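Transcriptional regulator, TetR family (Agrobacterium tumefaciens, PDB 3C2B) probably binds cis-regulatory DNA as a dimeric transcription factor of the TetR family, through a predicted helix-turn-helix motif. Local coordinates at residues R166-Y169 and G170-S174; S174-H177 and V178-L182. All coordinates share one frame; numbering follows the deposited sequence.

Contact 1. Residues R166-Y169 and G170-S174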
loop_
_atom_site.group_PDB
_atom_site.type_symbol
_atom_site.label_atom_id
_atom_site.label_comp_id
_atom_site.label_asym_id
_atom_site.label_seq_id
_atom_site.Cartn_x
_atom_site.Cartn_y
_atom_site.Cartn_z
ATOM N N ARG A 166 -9.636 10.501 -0.418
ATOM C CA ARG A 166 -8.392 10.068 0.228
ATOM C C ARG A 166 -8.622 9.308 1.555
ATOM O O ARG A 166 -8.064 8.170 1.754
ATOM C CB ARG A 166 -7.373 11.257 0.368
ATOM C CG ARG A 166 -5.980 10.793 0.813
ATOM C CD ARG A 166 -4.995 11.956 1.149
ATOM N NE ARG A 166 -3.684 11.443 1.533
ATOM C CZ ARG A 166 -3.382 10.905 2.726
ATOM N NH1 ARG A 166 -4.284 10.827 3.692
ATOM N NH2 ARG A 166 -2.177 10.429 2.956
ATOM N N SER A 167 -9.418 9.919 2.438
ATOM C CA SER A 167 -9.785 9.332 3.717
ATOM C C SER A 167 -10.551 8.018 3.521
ATOM O O SER A 167 -10.223 7.028 4.140
ATOM C CB SER A 167 -10.667 10.278 4.531
ATOM O OG SER A 167 -9.942 11.427 4.961
ATOM N N PHE A 168 -11.547 8.015 2.654
ATOM C CA PHE A 168 -12.356 6.833 2.384
ATOM C C PHE A 168 -11.483 5.708 1.892
ATOM O O PHE A 168 -11.596 4.565 2.361
ATOM C CB PHE A 168 -13.413 7.171 1.331
ATOM C CG PHE A 168 -14.512 6.142 1.178
ATOM C CD1 PHE A 168 -14.934 5.345 2.253
ATOM C CD2 PHE A 168 -15.142 5.978 -0.054
ATOM C CE1 PHE A 168 -15.988 4.429 2.091
ATOM C CE2 PHE A 168 -16.211 5.075 -0.205
ATOM C CZ PHE A 168 -16.622 4.294 0.876
ATOM N N TYR A 169 -10.546 6.031 1.016
ATOM C CA TYR A 169 -9.717 4.998 0.411
ATOM C C TYR A 169 -8.846 4.384 1.493
ATOM O O TYR A 169 -8.697 3.154 1.558
ATOM C CB TYR A 169 -8.880 5.628 -0.716
ATOM C CG TYR A 169 -8.085 4.646 -1.550
ATOM C CD1 TYR A 169 -6.975 3.974 -1.041
ATOM C CD2 TYR A 169 -8.459 4.398 -2.858
ATOM C CE1 TYR A 169 -6.277 3.060 -1.847
ATOM C CE2 TYR A 169 -7.748 3.517 -3.673
ATOM C CZ TYR A 169 -6.701 2.857 -3.172
ATOM O OH TYR A 169 -6.058 2.028 -4.031
ATOM N N GLY A 170 -8.230 5.226 2.324
ATOM C CA GLY A 170 -7.337 4.707 3.384
ATOM C C GLY A 170 -8.127 3.883 4.401
ATOM O O GLY A 170 -7.661 2.846 4.908
ATOM N N LEU A 171 -9.339 4.333 4.703
ATOM C CA LEU A 171 -10.243 3.574 5.593
ATOM C C LEU A 171 -10.653 2.202 5.043
ATOM O O LEU A 171 -10.742 1.230 5.798
ATOM C CB LEU A 171 -11.497 4.373 5.976
ATOM C CG LEU A 171 -11.282 5.638 6.848
ATOM C CD1 LEU A 171 -12.580 6.477 6.904
ATOM C CD2 LEU A 171 -10.845 5.295 8.318
ATOM N N ILE A 172 -10.964 2.119 3.757
ATOM C CA ILE A 172 -11.286 0.826 3.163
ATOM C C ILE A 172 -10.060 -0.124 3.149
ATOM O O ILE A 172 -10.151 -1.265 3.602
ATOM C CB ILE A 172 -11.820 1.023 1.726
ATOM C CG1 ILE A 172 -13.095 1.906 1.741
ATOM C CG2 ILE A 172 -12.037 -0.334 1.045
ATOM C CD1 ILE A 172 -13.381 2.499 0.354
ATOM N N VAL A 173 -8.926 0.380 2.660
ATOM C CA VAL A 173 -7.795 -0.432 2.229
ATOM C C VAL A 173 -6.689 -0.512 3.337
ATOM O O VAL A 173 -5.990 -1.509 3.439
ATOM C CB VAL A 173 -7.171 0.159 0.922
ATOM C CG1 VAL A 173 -5.903 -0.642 0.470
ATOM C CG2 VAL A 173 -8.184 0.119 -0.221
ATOM N N SER A 174 -6.549 0.547 4.142
ATOM C CA SER A 174 -5.349 0.696 5.005
ATOM C C SER A 174 -4.081 0.154 4.321
ATOM O O SER A 174 -3.791 0.519 3.182
ATOM C CB SER A 174 -5.629 0.050 6.366
ATOM O OG SER A 174 -4.545 0.198 7.234
#
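With CG of F168 turned anti to the backbone N (chi1 -167°) and CG1 of I172 held beside its own backbone N (chi1 -60°), the phenyl ring and the isoleucine arm, four residues apart, are brought together along helix 161-173. This helix belongs to the all-helical C-terminal domain of the TetR fold, and the pair is a worked example of i to i+4 side-chain contact. The methyl CD1 of I172 sits almost exactly over the middle of the F168 ring, 3.5 Å from its centroid, a CH-pi contact close to the ring normal. Because the methyl is centred, it lies about equally far from all six ring carbons. One residue further along, the same i to i+4 spacing recurs in looser form: V173 CG2 lies 4.3 Å from the centroid of the Y169 ring, 27° off the normal, and leans toward the CE1 side. Both contacts run alongside backbone bonds of the helix, I172 N to F168 O at 2.9 Å and V173 N to Y169 O at 3.0 Å.

Helices 86-104 and 190-205 pack against F168 and I172, and F201 brings its own ring to F168. Elsewhere on the helix, the guanidinium of R166 hydrogen-bonds the carbonyls of L171 and I172 of the second subunit; the hydroxyl of S167 pairs with that of Y205. On L171, CG rests 3.2 Å from S167 O, the carbonyl that also accepts the hydrogen bond from L171 N.

Contact 2. Residues S174-H177 and V178-L182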
loop_
_atom_site.group_PDB
_atom_site.type_symbol
_atom_site.label_atom_id
_atom_site.label_comp_id
_atom_site.label_asym_id
_atom_site.label_seq_id
_atom_site.Cartn_x
_atom_site.Cartn_y
_atom_site.Cartn_z
ATOM N N SER A 174 -6.549 0.547 4.142
ATOM C CA SER A 174 -5.349 0.696 5.005
ATOM C C SER A 174 -4.081 0.154 4.321
ATOM O O SER A 174 -3.791 0.519 3.182
ATOM C CB SER A 174 -5.629 0.050 6.366
ATOM O OG SER A 174 -4.545 0.198 7.234
ATOM N N ASP A 175 -3.335 -0.748 4.949
ATOM C CA ASP A 175 -2.120 -1.269 4.288
ATOM C C ASP A 175 -2.386 -2.569 3.500
ATOM O O ASP A 175 -1.465 -3.246 3.121
ATOM C CB ASP A 175 -0.988 -1.486 5.316
ATOM C CG ASP A 175 -1.372 -2.513 6.362
ATOM O OD1 ASP A 175 -2.587 -2.763 6.582
ATOM O OD2 ASP A 175 -0.472 -3.066 6.978
ATOM N N LEU A 176 -3.647 -2.918 3.245
ATOM C CA LEU A 176 -3.899 -4.227 2.690
ATOM C C LEU A 176 -3.349 -4.418 1.280
ATOM O O LEU A 176 -3.008 -5.532 0.902
ATOM C CB LEU A 176 -5.402 -4.521 2.722
ATOM C CG LEU A 176 -5.769 -5.885 2.162
ATOM C CD1 LEU A 176 -5.305 -7.045 3.100
ATOM C CD2 LEU A 176 -7.247 -5.933 1.893
ATOM N N HIS A 177 -3.293 -3.344 0.476
ATOM C CA HIS A 177 -2.799 -3.484 -0.902
ATOM C C HIS A 177 -1.303 -3.830 -0.904
ATOM O O HIS A 177 -0.906 -4.820 -1.527
ATOM C CB HIS A 177 -3.110 -2.221 -1.734
ATOM C CG HIS A 177 -2.893 -2.395 -3.197
ATOM N ND1 HIS A 177 -2.782 -1.332 -4.063
ATOM C CD2 HIS A 177 -2.829 -3.516 -3.967
ATOM C CE1 HIS A 177 -2.663 -1.790 -5.309
ATOM N NE2 HIS A 177 -2.667 -3.111 -5.271
ATOM N N VAL A 178 -0.497 -3.046 -0.183
ATOM C CA VAL A 178 0.911 -3.390 0.121
ATOM C C VAL A 178 1.084 -4.849 0.668
ATOM O O VAL A 178 1.838 -5.634 0.089
ATOM C CB VAL A 178 1.654 -2.284 0.986
ATOM C CG1 VAL A 178 3.084 -2.678 1.279
ATOM C CG2 VAL A 178 1.678 -0.955 0.266
ATOM N N ARG A 179 0.349 -5.249 1.709
ATOM C CA ARG A 179 0.454 -6.646 2.164
ATOM C C ARG A 179 0.224 -7.706 1.075
ATOM O O ARG A 179 0.945 -8.705 1.020
ATOM C CB ARG A 179 -0.443 -6.900 3.386
ATOM C CG ARG A 179 -0.118 -5.889 4.542
ATOM C CD ARG A 179 -0.849 -6.174 5.854
ATOM N NE ARG A 179 -0.435 -7.442 6.443
ATOM C CZ ARG A 179 0.690 -7.650 7.145
ATOM N NH1 ARG A 179 0.949 -8.883 7.603
ATOM N NH2 ARG A 179 1.570 -6.657 7.370
HETATM N N MSE A 180 -0.788 -7.488 0.226
HETATM C CA MSE A 180 -1.147 -8.452 -0.809
HETATM C C MSE A 180 -0.076 -8.501 -1.878
HETATM O O MSE A 180 0.288 -9.574 -2.363
HETATM C CB MSE A 180 -2.532 -8.153 -1.403
HETATM C CG MSE A 180 -3.703 -8.424 -0.425
HETATM SE SE MSE A 180 -5.475 -8.355 -1.239
HETATM C CE MSE A 180 -5.450 -6.548 -1.856
ATOM N N LEU A 181 0.470 -7.339 -2.178
ATOM C CA LEU A 181 1.542 -7.183 -3.136
ATOM C C LEU A 181 2.780 -7.921 -2.718
ATOM O O LEU A 181 3.508 -8.442 -3.547
ATOM C CB LEU A 181 1.855 -5.699 -3.329
ATOM C CG LEU A 181 0.826 -4.920 -4.163
ATOM C CD1 LEU A 181 1.172 -3.415 -4.181
ATOM C CD2 LEU A 181 0.749 -5.445 -5.551
ATOM N N LEU A 182 3.007 -7.957 -1.410
ATOM C CA LEU A 182 4.111 -8.689 -0.793
ATOM C C LEU A 182 3.773 -10.176 -0.774
ATOM O O LEU A 182 4.631 -10.993 -0.506
ATOM C CB LEU A 182 4.393 -8.164 0.634
ATOM C CG LEU A 182 5.053 -6.777 0.783
ATOM C CD1 LEU A 182 4.829 -6.220 2.200
ATOM C CD2 LEU A 182 6.591 -6.779 0.488
HETATM O O HOH W 1 -2.054 -0.678 1.096
#
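H177 and L181 meet obliquely, the leucine reaching over one face of the imidazole. Its methyl CD1 stands 4.1 Å from the ring centroid, 14° off the normal and displaced toward the rim, while L181 CG comes to 3.9 Å from H177 CD2. This is a CH-pi contact over the part of that face nearest CD2 and NE2. L176 and M180, a selenomethionine, also cross at an angle: the chain of M180 bends at its last torsion (chi3 -60°), which carries CE back to 4.1 Å from L176 CG.

In each pair the partners stand about one turn apart on the short helix 176-181 of the TetR-family C-terminal domain, the two pairs being offset by one residue. The helix is entered through the break at S174, with D175 in the N-cap position but making no capping bond through its side chain. Helices 86-104 and 107-120 border M180, and H177 packs on V178 of the second subunit. A water accepts from V178 N and donates to S174 O, bridging the first turn to the residue before the cap.

D175 meets R179 at its aliphatic part: D175 OD2 lies 3.3 Å from R179 CD, with the carboxylate and guanidinium planes 40° apart. The charged ends stay beyond salt-bridge range, D175 OD2 to R179 NH2 being 4.1 Å, though their opposite charges probably still attract. D175 OD2 has a long, weak ion pair with R136 of the second subunit, and R179 NH1 forms its salt bridge with E184.

Contacts 1 and 2 are consecutive pieces of one chain, their centres about 13 Å apart, joined at S174. Positive phi at that residue ends helix 161-173 and lets helix 176-181 start in a new direction, so the i to i+4 pattern is interrupted and then resumed. Apart from the shared residue the two contacts do not touch. Both abut helix 86-104 and both face the second subunit. S174 OG hydrogen-bonds R166 O of that subunit, and Y169 packs on D175 across the interface, so a residue of contact 1 in one copy meets a residue of contact 2 in the other. The side chains of R166 and of D175 each come to about 4 Å from bound formic acid, probably from the crystallisation liquor.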